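Local coordinates for sperm-specific class P protein 19 (Caenorhabditis elegans, PDB 1ROW), which is a sperm-specific nematode protein of the major sperm protein (MSP) domain family, probably with a structural role in sperm, at residues N40-V48 with D59-G67; A5-A14 with V101-A109. One frame throughout, in Å; residues are numbered along the deposited sequence.

Contact 1: residues N40-V48 with D59-G67; sequences NNEYRIAPV and DVVITRTAG
Arg64 crosses Tyr43 on the buried face of the hairpin. Its CD lies over one face of the Tyr43 ring, a CH-pi contact 4.1 Å from the ring centroid and 23° off the normal. With CG anti to the backbone N (chi1 158°) and a bend at chi2, the arginine runs obliquely over the ring, so that Tyr43 CE2 comes to the guanidinium edge, 3.6 Å from Arg64 NH1. Glu42 CB covers one face of that guanidinium. The methylenes of Arg64 thus pack on the ring, while its flat cation lies against Glu42.

Charge acts less directly. Glu42 OE1 is 4.2 Å from Arg64 NH1 and well out of the guanidinium plane, so no N-H points at it; a water bridges the two, while Asn39 also holds the carboxylate and the carbonyls of Ala14 and Ala68 take Arg64 NH2.

Apolar packing continues along the same face, where Tyr43 CD1 rests 3.6 Å from Ile62 CG2; branched residues suit both strand and interior.

Backbone hydrogen bonds join the antiparallel strands. Arg44 and Thr63 bond reciprocally, as do Ala46 and Val61, and Thr65 N adds a bond to Glu42 O. On the outer face, the Arg44 side chain folds back until NH2 reaches Tyr43 O at 3.0 Å, and a water joins Arg44 O to Thr63 OG1.

The chemistry is that of a beta hairpin in an immunoglobulin-like MSP domain: a mostly apolar inner face admits one arginine, its charge probably eased by carbonyls and a bridging water, with Glu42 only nearby, and the outer face is mixed.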
# COMPACT_ATOMS: atom_id res chain seq x y z
N ASN A 40 -9.96 3.94 -8.16
CA ASN A 40 -10.80 3.10 -7.32
C ASN A 40 -11.90 2.42 -8.13
O ASN A 40 -12.82 1.83 -7.57
CB ASN A 40 -11.41 3.94 -6.20
CG ASN A 40 -10.37 4.43 -5.21
OD1 ASN A 40 -9.66 3.64 -4.60
ND2 ASN A 40 -10.28 5.75 -5.05
N ASN A 41 -11.78 2.51 -9.45
CA ASN A 41 -12.75 1.90 -10.35
C ASN A 41 -12.35 0.45 -10.70
O ASN A 41 -13.13 -0.48 -10.49
CB ASN A 41 -12.86 2.71 -11.65
CG ASN A 41 -13.56 4.04 -11.44
OD1 ASN A 41 -14.61 4.10 -10.81
ND2 ASN A 41 -12.98 5.11 -11.99
N GLU A 42 -11.14 0.27 -11.22
CA GLU A 42 -10.66 -1.05 -11.59
C GLU A 42 -9.69 -1.68 -10.59
O GLU A 42 -9.05 -2.69 -10.89
CB GLU A 42 -9.98 -1.01 -12.96
CG GLU A 42 -10.88 -0.70 -14.15
CD GLU A 42 -11.05 0.79 -14.41
OE1 GLU A 42 -10.03 1.52 -14.36
OE2 GLU A 42 -12.18 1.23 -14.68
N TYR A 43 -9.56 -1.08 -9.41
CA TYR A 43 -8.65 -1.60 -8.39
C TYR A 43 -9.25 -1.71 -6.99
O TYR A 43 -10.04 -0.86 -6.55
CB TYR A 43 -7.40 -0.72 -8.28
CG TYR A 43 -6.44 -0.81 -9.43
CD1 TYR A 43 -5.53 -1.86 -9.54
CD2 TYR A 43 -6.41 0.19 -10.41
CE1 TYR A 43 -4.61 -1.92 -10.58
CE2 TYR A 43 -5.50 0.13 -11.46
CZ TYR A 43 -4.60 -0.92 -11.54
OH TYR A 43 -3.69 -0.95 -12.56
N ARG A 44 -8.85 -2.77 -6.30
CA ARG A 44 -9.27 -3.03 -4.93
C ARG A 44 -7.97 -3.34 -4.19
O ARG A 44 -7.18 -4.18 -4.63
CB ARG A 44 -10.23 -4.21 -4.86
CG ARG A 44 -11.61 -3.91 -5.45
CD ARG A 44 -12.35 -2.86 -4.62
NE ARG A 44 -13.69 -2.59 -5.13
CZ ARG A 44 -13.95 -1.86 -6.21
NH1 ARG A 44 -15.20 -1.67 -6.61
NH2 ARG A 44 -12.96 -1.30 -6.90
N ILE A 45 -7.75 -2.66 -3.07
CA ILE A 45 -6.53 -2.87 -2.30
C ILE A 45 -6.81 -3.48 -0.93
O ILE A 45 -7.71 -3.04 -0.21
CB ILE A 45 -5.76 -1.53 -2.12
CG1 ILE A 45 -4.43 -1.79 -1.42
CG2 ILE A 45 -6.59 -0.54 -1.34
CD1 ILE A 45 -3.47 -2.61 -2.26
N ALA A 46 -6.03 -4.49 -0.58
CA ALA A 46 -6.18 -5.18 0.69
C ALA A 46 -4.83 -5.44 1.34
O ALA A 46 -4.01 -6.20 0.82
CB ALA A 46 -6.92 -6.50 0.48
N PRO A 47 -4.57 -4.83 2.51
CA PRO A 47 -5.46 -3.91 3.24
C PRO A 47 -5.18 -2.44 2.92
O PRO A 47 -4.17 -2.11 2.30
CB PRO A 47 -5.15 -4.24 4.69
CG PRO A 47 -3.65 -4.43 4.63
CD PRO A 47 -3.47 -5.29 3.38
N VAL A 48 -6.07 -1.55 3.36
CA VAL A 48 -5.89 -0.12 3.13
C VAL A 48 -5.15 0.49 4.32
O VAL A 48 -4.43 1.48 4.17
CB VAL A 48 -7.26 0.59 2.93
CG1 VAL A 48 -8.17 0.29 4.09
CG2 VAL A 48 -7.05 2.09 2.79
N ASP A 59 2.08 -7.83 3.77
CA ASP A 59 1.65 -8.06 2.40
C ASP A 59 0.46 -7.20 2.04
O ASP A 59 -0.49 -7.08 2.81
CB ASP A 59 1.28 -9.52 2.18
CG ASP A 59 2.48 -10.38 1.87
OD1 ASP A 59 3.60 -9.83 1.80
OD2 ASP A 59 2.30 -11.60 1.68
N VAL A 60 0.52 -6.59 0.86
CA VAL A 60 -0.55 -5.75 0.36
C VAL A 60 -0.94 -6.31 -1.01
O VAL A 60 -0.13 -6.35 -1.93
CB VAL A 60 -0.09 -4.27 0.24
CG1 VAL A 60 1.15 -4.18 -0.64
CG2 VAL A 60 -1.20 -3.43 -0.33
N VAL A 61 -2.18 -6.77 -1.12
CA VAL A 61 -2.65 -7.34 -2.37
C VAL A 61 -3.44 -6.34 -3.20
O VAL A 61 -4.39 -5.71 -2.71
CB VAL A 61 -3.55 -8.57 -2.13
CG1 VAL A 61 -4.06 -9.13 -3.46
CG2 VAL A 61 -2.77 -9.64 -1.38
N ILE A 62 -3.03 -6.22 -4.46
CA ILE A 62 -3.67 -5.34 -5.42
C ILE A 62 -4.50 -6.22 -6.34
O ILE A 62 -3.95 -7.07 -7.06
CB ILE A 62 -2.63 -4.59 -6.30
CG1 ILE A 62 -1.73 -3.71 -5.44
CG2 ILE A 62 -3.34 -3.73 -7.33
CD1 ILE A 62 -0.56 -3.12 -6.22
N THR A 63 -5.82 -6.05 -6.30
CA THR A 63 -6.70 -6.81 -7.17
C THR A 63 -7.19 -5.88 -8.27
O THR A 63 -7.69 -4.78 -7.99
CB THR A 63 -7.94 -7.37 -6.41
OG1 THR A 63 -7.51 -8.14 -5.29
CG2 THR A 63 -8.77 -8.26 -7.33
N ARG A 64 -7.04 -6.32 -9.52
CA ARG A 64 -7.46 -5.54 -10.69
C ARG A 64 -8.62 -6.17 -11.45
O ARG A 64 -8.59 -7.36 -11.78
CB ARG A 64 -6.28 -5.36 -11.65
CG ARG A 64 -6.66 -5.05 -13.10
CD ARG A 64 -6.80 -3.56 -13.35
NE ARG A 64 -7.29 -3.28 -14.69
CZ ARG A 64 -7.27 -2.08 -15.27
NH1 ARG A 64 -6.76 -1.04 -14.62
NH2 ARG A 64 -7.76 -1.93 -16.50
N THR A 65 -9.65 -5.37 -11.75
CA THR A 65 -10.78 -5.85 -12.53
C THR A 65 -10.67 -5.28 -13.94
O THR A 65 -9.83 -4.43 -14.20
CB THR A 65 -12.15 -5.46 -11.90
OG1 THR A 65 -12.22 -4.05 -11.67
CG2 THR A 65 -12.37 -6.23 -10.60
N ALA A 66 -11.52 -5.77 -14.83
CA ALA A 66 -11.49 -5.38 -16.24
C ALA A 66 -11.73 -3.90 -16.52
O ALA A 66 -12.69 -3.31 -16.02
CB ALA A 66 -12.47 -6.23 -17.03
N GLY A 67 -10.85 -3.34 -17.34
CA GLY A 67 -10.95 -1.94 -17.73
C GLY A 67 -9.94 -1.62 -18.81
O GLY A 67 -9.21 -2.50 -19.27
O HOH W 1 -12.71 -3.44 -8.99
O HOH W 2 -8.01 1.21 -16.03
O HOH W 3 -7.36 -6.70 -2.98

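Contact 2: residues A5-A14 with V101-A109; sequences ADPPACTVPA and VTIPMSATA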
# COMPACT_ATOMS: atom_id res chain seq x y z
N ALA A 5 8.99 -1.47 -0.78
CA ALA A 5 7.92 -2.32 -1.29
C ALA A 5 8.56 -3.23 -2.32
O ALA A 5 9.21 -2.77 -3.26
CB ALA A 5 6.84 -1.48 -1.93
N ASP A 6 8.39 -4.53 -2.12
CA ASP A 6 8.94 -5.53 -3.02
C ASP A 6 7.82 -6.33 -3.67
O ASP A 6 7.14 -7.11 -3.02
CB ASP A 6 9.85 -6.47 -2.23
CG ASP A 6 10.34 -7.65 -3.05
OD1 ASP A 6 10.91 -7.42 -4.14
OD2 ASP A 6 10.15 -8.80 -2.60
N PRO A 7 7.60 -6.12 -4.98
CA PRO A 7 8.31 -5.22 -5.89
C PRO A 7 7.85 -3.78 -5.72
O PRO A 7 6.76 -3.52 -5.19
CB PRO A 7 7.94 -5.74 -7.28
CG PRO A 7 7.29 -7.05 -7.05
CD PRO A 7 6.59 -6.87 -5.74
N PRO A 8 8.66 -2.83 -6.19
CA PRO A 8 8.41 -1.39 -6.14
C PRO A 8 7.48 -0.88 -7.24
O PRO A 8 7.10 0.29 -7.25
CB PRO A 8 9.81 -0.81 -6.27
CG PRO A 8 10.44 -1.76 -7.25
CD PRO A 8 10.02 -3.10 -6.69
N ALA A 9 7.11 -1.76 -8.17
CA ALA A 9 6.20 -1.39 -9.26
C ALA A 9 5.23 -2.53 -9.54
O ALA A 9 5.56 -3.69 -9.36
CB ALA A 9 6.98 -1.04 -10.52
N CYS A 10 4.03 -2.18 -9.99
CA CYS A 10 2.99 -3.16 -10.30
C CYS A 10 2.65 -3.19 -11.79
O CYS A 10 2.52 -2.14 -12.42
CB CYS A 10 1.72 -2.85 -9.50
SG CYS A 10 0.23 -3.73 -10.07
N THR A 11 2.50 -4.39 -12.34
CA THR A 11 2.13 -4.54 -13.76
C THR A 11 1.10 -5.65 -13.85
O THR A 11 1.40 -6.82 -13.58
CB THR A 11 3.35 -4.93 -14.64
OG1 THR A 11 3.87 -6.19 -14.22
CG2 THR A 11 4.44 -3.87 -14.56
N VAL A 12 -0.13 -5.31 -14.21
CA VAL A 12 -1.18 -6.30 -14.31
C VAL A 12 -1.92 -6.27 -15.64
O VAL A 12 -1.87 -5.28 -16.36
CB VAL A 12 -2.24 -6.09 -13.21
CG1 VAL A 12 -1.65 -6.41 -11.84
CG2 VAL A 12 -2.74 -4.65 -13.26
N PRO A 13 -2.60 -7.37 -15.98
CA PRO A 13 -3.33 -7.38 -17.24
C PRO A 13 -4.53 -6.43 -17.08
O PRO A 13 -5.20 -6.45 -16.04
CB PRO A 13 -3.77 -8.84 -17.38
CG PRO A 13 -2.69 -9.60 -16.60
CD PRO A 13 -2.53 -8.72 -15.39
N ALA A 14 -4.77 -5.60 -18.08
CA ALA A 14 -5.87 -4.65 -18.04
C ALA A 14 -7.21 -5.36 -17.90
O ALA A 14 -8.14 -4.82 -17.30
CB ALA A 14 -5.86 -3.79 -19.30
N VAL A 101 5.42 6.64 -0.13
CA VAL A 101 6.12 5.90 -1.16
C VAL A 101 5.06 5.57 -2.20
O VAL A 101 3.95 5.16 -1.86
CB VAL A 101 6.77 4.60 -0.65
CG1 VAL A 101 7.94 4.92 0.25
CG2 VAL A 101 5.74 3.77 0.09
N THR A 102 5.40 5.77 -3.47
CA THR A 102 4.45 5.51 -4.54
C THR A 102 4.84 4.30 -5.38
O THR A 102 5.99 4.16 -5.80
CB THR A 102 4.32 6.74 -5.45
OG1 THR A 102 3.83 7.84 -4.68
CG2 THR A 102 3.36 6.46 -6.60
N ILE A 103 3.87 3.42 -5.58
CA ILE A 103 4.05 2.21 -6.36
C ILE A 103 3.23 2.42 -7.63
O ILE A 103 2.00 2.56 -7.58
CB ILE A 103 3.48 0.96 -5.63
CG1 ILE A 103 4.28 0.70 -4.35
CG2 ILE A 103 3.52 -0.26 -6.54
CD1 ILE A 103 3.78 -0.51 -3.57
N PRO A 104 3.90 2.50 -8.79
CA PRO A 104 3.11 2.70 -10.01
C PRO A 104 2.38 1.42 -10.39
O PRO A 104 2.86 0.31 -10.13
CB PRO A 104 4.17 3.11 -11.04
CG PRO A 104 5.40 2.39 -10.58
CD PRO A 104 5.35 2.60 -9.07
N MET A 105 1.20 1.56 -10.97
CA MET A 105 0.42 0.40 -11.38
C MET A 105 0.17 0.50 -12.87
O MET A 105 -0.53 1.41 -13.33
CB MET A 105 -0.91 0.34 -10.63
CG MET A 105 -0.80 0.28 -9.12
SD MET A 105 -2.43 0.10 -8.38
CE MET A 105 -2.06 -0.54 -6.84
N SER A 106 0.74 -0.43 -13.63
CA SER A 106 0.57 -0.43 -15.08
C SER A 106 -0.37 -1.54 -15.54
O SER A 106 -0.02 -2.72 -15.49
CB SER A 106 1.92 -0.62 -15.77
OG SER A 106 2.79 0.46 -15.49
N ALA A 107 -1.57 -1.16 -15.97
CA ALA A 107 -2.54 -2.13 -16.47
C ALA A 107 -2.32 -2.13 -17.98
O ALA A 107 -2.59 -1.13 -18.65
CB ALA A 107 -3.96 -1.68 -16.13
N THR A 108 -1.82 -3.25 -18.50
CA THR A 108 -1.53 -3.36 -19.93
C THR A 108 -2.41 -4.34 -20.67
O THR A 108 -2.93 -5.30 -20.10
CB THR A 108 -0.05 -3.77 -20.16
OG1 THR A 108 0.21 -5.03 -19.53
CG2 THR A 108 0.89 -2.72 -19.58
N ALA A 109 -2.57 -4.11 -21.97
CA ALA A 109 -3.39 -4.99 -22.79
C ALA A 109 -2.67 -6.30 -23.05
O ALA A 109 -1.42 -6.29 -23.02
CB ALA A 109 -3.74 -4.31 -24.10
OXT ALA A 109 -3.35 -7.32 -23.30
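Pro104 turns the edge of its ring to segment 5-14: CD, which takes the place of an N-H facing that segment, lies 3.4 Å from Pro8 O, and CG meets Ala9 CB at 3.8 Å. Pro13 has its missing N-H on the side turned from strand 101-108, so neither ring interrupts the pairing.

Five main-chain hydrogen bonds make the parallel strand pair. Cys10 N bonds Pro104 O, Ser106 bonds both Cys10 O and Val12 N, and Thr108 bonds Val12 O and Ala14 N.

Inside, small and apolar groups fill the face: Cys10 CB touches Met105 CG at 4.0 Å, and Ala14 CB packs on Ala107 CB at 4.3 Å. In Ile103, chi1 of -65° sets CG1 beside the backbone N and CG2 anti to it; with chi2 extended, CD1 reaches Ala5 CB, 3.6 Å away, while CG2 lies near Pro8 O. On the outer face Thr11 pairs with Ser106, whose OG is bonded to Glu71.

The main chain therefore carries the polar part of the contact, while the lack of an N-H at Pro13 probably makes the outer side of strand 10-13 a poorer edge for further beta pairing.

How the contacts relate
Contact 1 lies within the chain enclosed by contact 2: 5-14 comes first, then 40-48 and 59-67, and 101-109 closes the chain. Their centres are about 11 Å apart. Contact 1 is the antiparallel hairpin of strands 43-52 and 56-64; contact 2 sets strand 10-13 parallel beside strand 99-108. The two pairs face each other across the interior of the immunoglobulin-like fold, packing through their inner faces. Tyr43 meets Met105 and Ala107, and Ile62 meets Cys10 and Met105, while Gly67 N probably bonds Ala14 O at 3.1 Å. Chain termini and central hairpin thus share one hydrophobic core in this small MSP domain.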